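Local structure of phosphoethanolamine N-methyltransferase 1 (Haemonchus contortus, 4KRG) at residues A[22-36]-A[166-180]. The protein transfers a methyl group from S-adenosylmethionine to phosphoethanolamine, probably as part of the nematode's phosphocholine biosynthesis. Numbering follows the deposited sequence.
Sequences KYSDKPDTNSMMLNQ and STGRLKTATMHSAVD. With OPE (phosphoric acid mono-(2-amino-ethyl) ester), chain C; SAH (S-adenosyl-L-homocysteine), chain D.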
loop_
_atom_site.group_PDB
_atom_site.type_symbol
_atom_site.label_atom_id
_atom_site.label_comp_id
_atom_site.label_asym_id
_atom_site.label_seq_id
_atom_site.Cartn_x
_atom_site.Cartn_y
_atom_site.Cartn_z
ATOM N N LYS A 22 -27.362 -8.305 -9.381
ATOM C CA LYS A 22 -28.179 -7.106 -9.230
ATOM C C LYS A 22 -27.745 -5.974 -10.163
ATOM O O LYS A 22 -28.511 -5.048 -10.416
ATOM C CB LYS A 22 -28.177 -6.619 -7.770
ATOM C CG LYS A 22 -28.827 -7.584 -6.779
ATOM C CD LYS A 22 -28.973 -6.980 -5.377
ATOM C CE LYS A 22 -27.623 -6.682 -4.734
ATOM N NZ LYS A 22 -27.768 -6.119 -3.357
ATOM N N TYR A 23 -26.522 -6.057 -10.683
ATOM C CA TYR A 23 -25.963 -4.984 -11.505
ATOM C C TYR A 23 -25.840 -5.340 -12.988
ATOM O O TYR A 23 -25.490 -4.491 -13.802
ATOM C CB TYR A 23 -24.610 -4.520 -10.931
ATOM C CG TYR A 23 -24.740 -3.935 -9.541
ATOM C CD1 TYR A 23 -25.067 -2.599 -9.362
ATOM C CD2 TYR A 23 -24.570 -4.724 -8.409
ATOM C CE1 TYR A 23 -25.214 -2.056 -8.093
ATOM C CE2 TYR A 23 -24.720 -4.191 -7.131
ATOM C CZ TYR A 23 -25.039 -2.855 -6.983
ATOM O OH TYR A 23 -25.183 -2.304 -5.727
ATOM N N SER A 24 -26.144 -6.585 -13.340
ATOM C CA SER A 24 -26.001 -7.051 -14.725
ATOM C C SER A 24 -26.963 -6.355 -15.695
ATOM O O SER A 24 -26.792 -6.429 -16.915
ATOM C CB SER A 24 -26.152 -8.572 -14.813
ATOM O OG SER A 24 -27.495 -8.966 -14.596
ATOM N N ASP A 25 -27.969 -5.682 -15.146
ATOM C CA ASP A 25 -28.865 -4.851 -15.939
ATOM C C ASP A 25 -28.168 -3.543 -16.286
ATOM O O ASP A 25 -28.592 -2.827 -17.192
ATOM C CB ASP A 25 -30.131 -4.537 -15.149
ATOM C CG ASP A 25 -29.852 -3.672 -13.923
ATOM O OD1 ASP A 25 -29.016 -4.068 -13.081
ATOM O OD2 ASP A 25 -30.466 -2.588 -13.804
ATOM N N LYS A 26 -27.102 -3.231 -15.549
ATOM C CA LYS A 26 -26.349 -1.997 -15.757
ATOM C C LYS A 26 -24.876 -2.285 -15.992
ATOM O O LYS A 26 -24.048 -2.009 -15.129
ATOM C CB LYS A 26 -26.491 -1.066 -14.547
ATOM C CG LYS A 26 -27.921 -0.654 -14.226
ATOM C CD LYS A 26 -28.037 -0.063 -12.821
ATOM C CE LYS A 26 -27.823 -1.122 -11.742
ATOM N NZ LYS A 26 -27.793 -0.552 -10.362
ATOM N N PRO A 27 -24.542 -2.846 -17.161
ATOM C CA PRO A 27 -23.126 -3.069 -17.460
ATOM C C PRO A 27 -22.451 -1.748 -17.813
ATOM O O PRO A 27 -22.166 -1.485 -18.986
ATOM C CB PRO A 27 -23.175 -4.000 -18.671
ATOM C CG PRO A 27 -24.456 -3.655 -19.343
ATOM C CD PRO A 27 -25.420 -3.323 -18.241
ATOM N N ASP A 28 -22.206 -0.922 -16.797
ATOM C CA ASP A 28 -21.586 0.385 -17.002
ATOM C C ASP A 28 -20.605 0.740 -15.880
ATOM O O ASP A 28 -20.490 0.012 -14.895
ATOM C CB ASP A 28 -22.653 1.482 -17.186
ATOM C CG ASP A 28 -23.578 1.630 -15.981
ATOM O OD1 ASP A 28 -23.079 1.622 -14.838
ATOM O OD2 ASP A 28 -24.809 1.769 -16.175
ATOM N N THR A 29 -19.914 1.867 -16.028
ATOM C CA THR A 29 -18.894 2.258 -15.060
ATOM C C THR A 29 -19.460 2.540 -13.668
ATOM O O THR A 29 -18.733 2.460 -12.679
ATOM C CB THR A 29 -18.028 3.446 -15.549
ATOM O OG1 THR A 29 -18.867 4.559 -15.876
ATOM C CG2 THR A 29 -17.201 3.045 -16.760
ATOM N N ASN A 30 -20.746 2.869 -13.587
ATOM C CA ASN A 30 -21.384 3.055 -12.290
ATOM C C ASN A 30 -21.343 1.764 -11.474
ATOM O O ASN A 30 -21.080 1.788 -10.280
ATOM C CB ASN A 30 -22.834 3.528 -12.443
ATOM C CG ASN A 30 -22.945 4.960 -12.937
ATOM O OD1 ASN A 30 -22.083 5.796 -12.668
ATOM N ND2 ASN A 30 -24.028 5.252 -13.650
ATOM N N SER A 31 -21.608 0.637 -12.128
ATOM C CA SER A 31 -21.586 -0.659 -11.453
ATOM C C SER A 31 -20.177 -1.117 -11.090
ATOM O O SER A 31 -19.944 -1.639 -9.994
ATOM C CB SER A 31 -22.267 -1.724 -12.309
ATOM O OG SER A 31 -23.669 -1.543 -12.302
HETATM N N MSE A 32 -19.246 -0.916 -12.018
HETATM C CA MSE A 32 -17.857 -1.324 -11.845
HETATM C C MSE A 32 -17.244 -0.662 -10.632
HETATM O O MSE A 32 -16.401 -1.237 -9.950
HETATM C CB MSE A 32 -17.037 -0.941 -13.079
HETATM C CG MSE A 32 -17.514 -1.568 -14.375
HETATM SE SE MSE A 32 -17.616 -3.529 -14.279
HETATM C CE MSE A 32 -19.483 -3.717 -13.749
HETATM N N MSE A 33 -17.668 0.565 -10.374
HETATM C CA MSE A 33 -17.093 1.336 -9.290
HETATM C C MSE A 33 -18.075 1.468 -8.140
HETATM O O MSE A 33 -17.721 1.990 -7.088
HETATM C CB MSE A 33 -16.655 2.702 -9.804
HETATM C CG MSE A 33 -15.802 2.607 -11.070
HETATM SE SE MSE A 33 -15.077 4.338 -11.618
HETATM C CE MSE A 33 -13.424 4.349 -10.560
ATOM N N LEU A 34 -19.293 0.958 -8.341
ATOM C CA LEU A 34 -20.374 1.069 -7.354
ATOM C C LEU A 34 -20.532 2.510 -6.866
ATOM O O LEU A 34 -20.551 2.786 -5.666
ATOM C CB LEU A 34 -20.178 0.087 -6.190
ATOM C CG LEU A 34 -20.336 -1.377 -6.623
ATOM C CD1 LEU A 34 -20.038 -2.342 -5.486
ATOM C CD2 LEU A 34 -21.737 -1.620 -7.163
ATOM N N ASN A 35 -20.657 3.421 -7.825
ATOM C CA ASN A 35 -20.676 4.853 -7.565
ATOM C C ASN A 35 -21.647 5.519 -8.518
ATOM O O ASN A 35 -21.579 5.298 -9.722
ATOM C CB ASN A 35 -19.275 5.434 -7.769
ATOM C CG ASN A 35 -19.173 6.883 -7.352
ATOM O OD1 ASN A 35 -19.740 7.767 -7.991
ATOM N ND2 ASN A 35 -18.423 7.139 -6.286
ATOM N N GLN A 36 -22.543 6.342 -7.979
ATOM C CA GLN A 36 -23.609 6.941 -8.778
ATOM C C GLN A 36 -23.062 7.931 -9.798
ATOM O O GLN A 36 -23.734 8.265 -10.772
ATOM C CB GLN A 36 -24.641 7.633 -7.881
ATOM C CG GLN A 36 -25.134 6.798 -6.702
ATOM C CD GLN A 36 -26.429 7.331 -6.097
ATOM O OE1 GLN A 36 -27.401 7.593 -6.810
ATOM N NE2 GLN A 36 -26.449 7.489 -4.776
ATOM N N SER A 166 -15.267 2.007 -0.882
ATOM C CA SER A 166 -14.620 3.091 -1.607
ATOM C C SER A 166 -15.299 4.416 -1.326
ATOM O O SER A 166 -14.639 5.441 -1.178
ATOM C CB SER A 166 -14.650 2.818 -3.104
ATOM O OG SER A 166 -15.973 2.843 -3.592
ATOM N N THR A 167 -16.626 4.377 -1.243
ATOM C CA THR A 167 -17.434 5.560 -0.985
ATOM C C THR A 167 -17.674 5.810 0.507
ATOM O O THR A 167 -18.598 6.523 0.874
ATOM C CB THR A 167 -18.791 5.482 -1.716
ATOM O OG1 THR A 167 -19.424 4.229 -1.419
ATOM C CG2 THR A 167 -18.594 5.609 -3.217
ATOM N N GLY A 168 -16.849 5.222 1.365
ATOM C CA GLY A 168 -16.897 5.531 2.783
ATOM C C GLY A 168 -18.178 5.093 3.471
ATOM O O GLY A 168 -19.030 4.452 2.857
ATOM N N ARG A 169 -18.316 5.455 4.745
ATOM C CA ARG A 169 -19.406 4.962 5.586
ATOM C C ARG A 169 -20.338 6.074 6.062
ATOM O O ARG A 169 -20.102 6.647 7.128
ATOM C CB ARG A 169 -18.833 4.277 6.833
ATOM C CG ARG A 169 -17.782 3.214 6.582
ATOM C CD ARG A 169 -18.396 1.831 6.531
ATOM N NE ARG A 169 -17.446 0.802 6.943
ATOM C CZ ARG A 169 -17.606 -0.495 6.707
ATOM N NH1 ARG A 169 -18.677 -0.920 6.054
ATOM N NH2 ARG A 169 -16.692 -1.365 7.119
ATOM N N LEU A 170 -21.392 6.389 5.309
ATOM C CA LEU A 170 -21.680 5.825 3.994
ATOM C C LEU A 170 -22.014 7.015 3.112
ATOM O O LEU A 170 -22.796 7.876 3.511
ATOM C CB LEU A 170 -22.909 4.899 4.038
ATOM C CG LEU A 170 -23.033 3.649 4.926
ATOM C CD1 LEU A 170 -23.185 3.982 6.407
ATOM C CD2 LEU A 170 -24.204 2.795 4.466
ATOM N N LYS A 171 -21.441 7.085 1.919
ATOM C CA LYS A 171 -21.759 8.206 1.037
ATOM C C LYS A 171 -22.962 7.921 0.148
ATOM O O LYS A 171 -23.137 6.802 -0.344
ATOM C CB LYS A 171 -20.557 8.611 0.178
ATOM C CG LYS A 171 -19.962 9.975 0.524
ATOM C CD LYS A 171 -18.508 10.074 0.062
ATOM C CE LYS A 171 -17.545 9.523 1.108
ATOM N NZ LYS A 171 -17.062 10.561 2.068
ATOM N N THR A 172 -23.777 8.956 -0.059
ATOM C CA THR A 172 -24.845 8.947 -1.059
ATOM C C THR A 172 -24.280 8.632 -2.438
ATOM O O THR A 172 -25.021 8.308 -3.362
ATOM C CB THR A 172 -25.569 10.307 -1.122
ATOM O OG1 THR A 172 -25.889 10.617 -2.483
ATOM C CG2 THR A 172 -24.677 11.409 -0.571
ATOM N N ALA A 173 -22.961 8.742 -2.567
ATOM C CA ALA A 173 -22.255 8.346 -3.771
ATOM C C ALA A 173 -22.444 6.862 -4.067
ATOM O O ALA A 173 -22.365 6.439 -5.214
ATOM C CB ALA A 173 -20.779 8.660 -3.630
ATOM N N THR A 174 -22.687 6.069 -3.032
ATOM C CA THR A 174 -22.704 4.623 -3.197
ATOM C C THR A 174 -23.853 4.095 -4.051
ATOM O O THR A 174 -24.933 4.685 -4.111
ATOM C CB THR A 174 -22.701 3.889 -1.847
ATOM O OG1 THR A 174 -22.261 2.539 -2.043
ATOM C CG2 THR A 174 -24.088 3.894 -1.217
HETATM N N MSE A 175 -23.589 2.979 -4.725
HETATM C CA MSE A 175 -24.612 2.248 -5.462
HETATM C C MSE A 175 -25.042 1.043 -4.649
HETATM O O MSE A 175 -25.882 0.250 -5.081
HETATM C CB MSE A 175 -24.081 1.779 -6.813
HETATM C CG MSE A 175 -23.999 2.864 -7.855
HETATM SE SE MSE A 175 -25.731 3.630 -8.263
HETATM C CE MSE A 175 -26.539 2.076 -9.116
ATOM N N HIS A 176 -24.447 0.903 -3.472
ATOM C CA HIS A 176 -24.867 -0.126 -2.537
ATOM C C HIS A 176 -26.290 0.139 -2.082
ATOM O O HIS A 176 -26.762 1.276 -2.114
ATOM C CB HIS A 176 -23.943 -0.162 -1.324
ATOM C CG HIS A 176 -22.647 -0.864 -1.580
ATOM N ND1 HIS A 176 -22.572 -2.216 -1.801
ATOM C CD2 HIS A 176 -21.378 -0.391 -1.642
ATOM C CE1 HIS A 176 -21.308 -2.556 -1.993
ATOM N NE2 HIS A 176 -20.565 -1.472 -1.903
ATOM N N SER A 177 -26.973 -0.921 -1.667
ATOM C CA SER A 177 -28.289 -0.782 -1.068
ATOM C C SER A 177 -28.144 -0.283 0.365
ATOM O O SER A 177 -27.285 -0.754 1.111
ATOM C CB SER A 177 -29.027 -2.118 -1.089
ATOM O OG SER A 177 -30.228 -2.040 -0.349
ATOM N N ALA A 178 -28.983 0.675 0.743
ATOM C CA ALA A 178 -28.925 1.266 2.075
ATOM C C ALA A 178 -29.521 0.345 3.138
ATOM O O ALA A 178 -29.272 0.519 4.332
ATOM C CB ALA A 178 -29.634 2.607 2.084
ATOM N N VAL A 179 -30.311 -0.632 2.696
ATOM C CA VAL A 179 -31.008 -1.529 3.611
ATOM C C VAL A 179 -30.446 -2.954 3.609
ATOM O O VAL A 179 -30.387 -3.601 4.658
ATOM C CB VAL A 179 -32.524 -1.567 3.321
ATOM C CG1 VAL A 179 -33.199 -0.326 3.873
ATOM C CG2 VAL A 179 -32.779 -1.695 1.829
ATOM N N ASP A 180 -30.038 -3.438 2.437
ATOM C CA ASP A 180 -29.481 -4.785 2.313
ATOM C C ASP A 180 -28.114 -4.874 2.988
ATOM O O ASP A 180 -27.379 -3.889 3.055
ATOM C CB ASP A 180 -29.338 -5.196 0.840
ATOM C CG ASP A 180 -30.594 -4.932 0.023
ATOM O OD1 ASP A 180 -31.662 -4.675 0.619
ATOM O OD2 ASP A 180 -30.505 -4.984 -1.224
HETATM C CA OPE C . -16.154 -0.542 -5.218
HETATM C CB OPE C . -16.400 -1.100 -6.582
HETATM O O1 OPE C . -17.429 0.668 -2.943
HETATM O O2 OPE C . -15.455 -0.524 -2.111
HETATM O O3 OPE C . -17.691 -1.611 -1.929
HETATM O O4 OPE C . -16.602 -1.319 -4.169
HETATM N N OPE C . -15.982 -2.456 -6.823
HETATM P P OPE C . -16.809 -0.697 -2.751
HETATM N N SAH D . -12.171 -4.845 -12.091
HETATM C CA SAH D . -13.183 -4.061 -12.817
HETATM C CB SAH D . -14.581 -4.325 -12.160
HETATM C CG SAH D . -14.622 -4.046 -10.659
HETATM S SD SAH D . -16.147 -4.558 -9.815
HETATM C C SAH D . -12.847 -2.623 -12.812
HETATM O O SAH D . -12.284 -2.133 -11.845
HETATM O OXT SAH D . -13.398 -1.897 -13.611
HETATM C "C5'" SAH D . -15.988 -6.349 -9.585
HETATM C "C4'" SAH D . -15.934 -7.200 -10.733
HETATM O "O4'" SAH D . -15.357 -8.480 -10.358
HETATM C "C3'" SAH D . -17.282 -7.487 -11.258
HETATM O "O3'" SAH D . -17.234 -7.531 -12.666
HETATM C "C2'" SAH D . -17.596 -8.811 -10.741
HETATM O "O2'" SAH D . -18.500 -9.477 -11.577
HETATM C "C1'" SAH D . -16.268 -9.471 -10.722
HETATM N N9 SAH D . -16.182 -10.637 -9.776
HETATM C C8 SAH D . -16.365 -10.628 -8.449
HETATM N N7 SAH D . -16.048 -11.842 -7.996
HETATM C C5 SAH D . -15.663 -12.616 -9.013
HETATM C C6 SAH D . -15.235 -13.950 -9.115
HETATM N N6 SAH D . -15.145 -14.762 -8.009
HETATM N N1 SAH D . -14.909 -14.418 -10.333
HETATM C C2 SAH D . -14.984 -13.659 -11.420
HETATM N N3 SAH D . -15.392 -12.380 -11.353
HETATM C C4 SAH D . -15.733 -11.837 -10.170
HETATM O O HOH W 1 -26.131 -3.710 -2.503
HETATM O O HOH W 2 -30.322 -4.293 -4.451
HETATM O O HOH W 3 -16.185 3.809 -5.801
HETATM O O HOH W 4 -19.764 2.352 -3.076
#
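Across a single beta bridge between N35 and T174, L34 and Q36 each contribute one backbone bond: Q36 N donates to A173 O at 2.8 Å, and M175 N donates to L34 O at 3.2 Å. The selenomethionine M175 is the main wedge of the interface. Bent at both chi2 and chi3 (-61° and -67°), its chain curls over the L34-N35-Q36 backbone, which brings M175 SE to 3.6 Å from Q36 CG and turns the terminal methyl toward K26 NZ, tip to tip. Its CB packs against L34 CD2. L34 CD2 in turn lies over one face of the Y23 ring, offset toward the rim, while Y23 OH donates to M175 O at 2.7 Å, approaching from above the carbonyl plane. Y23 CE1 also packs against M175 CB.

How a helix end can be turned into a substrate wall is illustrated by L34. It is the C-prime residue of a Schellman motif closing helix 29-33, and its positive phi swings the chain toward 166-180 in this Rossmann-like methyltransferase domain. L34 CB and CG pack against the ethanolamine carbon CB of phosphoethanolamine, and L34 CD1 meets H176 CE1 at 3.7 Å, the two side chains crossing at about a right angle. H176 NE2 donates to phosphate oxygen O3 of phosphoethanolamine, 2.9 Å away in the plane of the imidazole, in a nearly straight bond. S166 grips the same phosphate through its backbone N to O2 and its hydroxyl to O1; S161, Y133 and Y186 also hydrogen-bond the ligand. A water shared by L34 O, T167 OG1, T174 OG1 and phosphate O1 links the bridged backbones to the substrate. Farther out, K22 NZ and D180 OD2 form a long salt bridge at 3.7 Å, alongside a weakly bonded water.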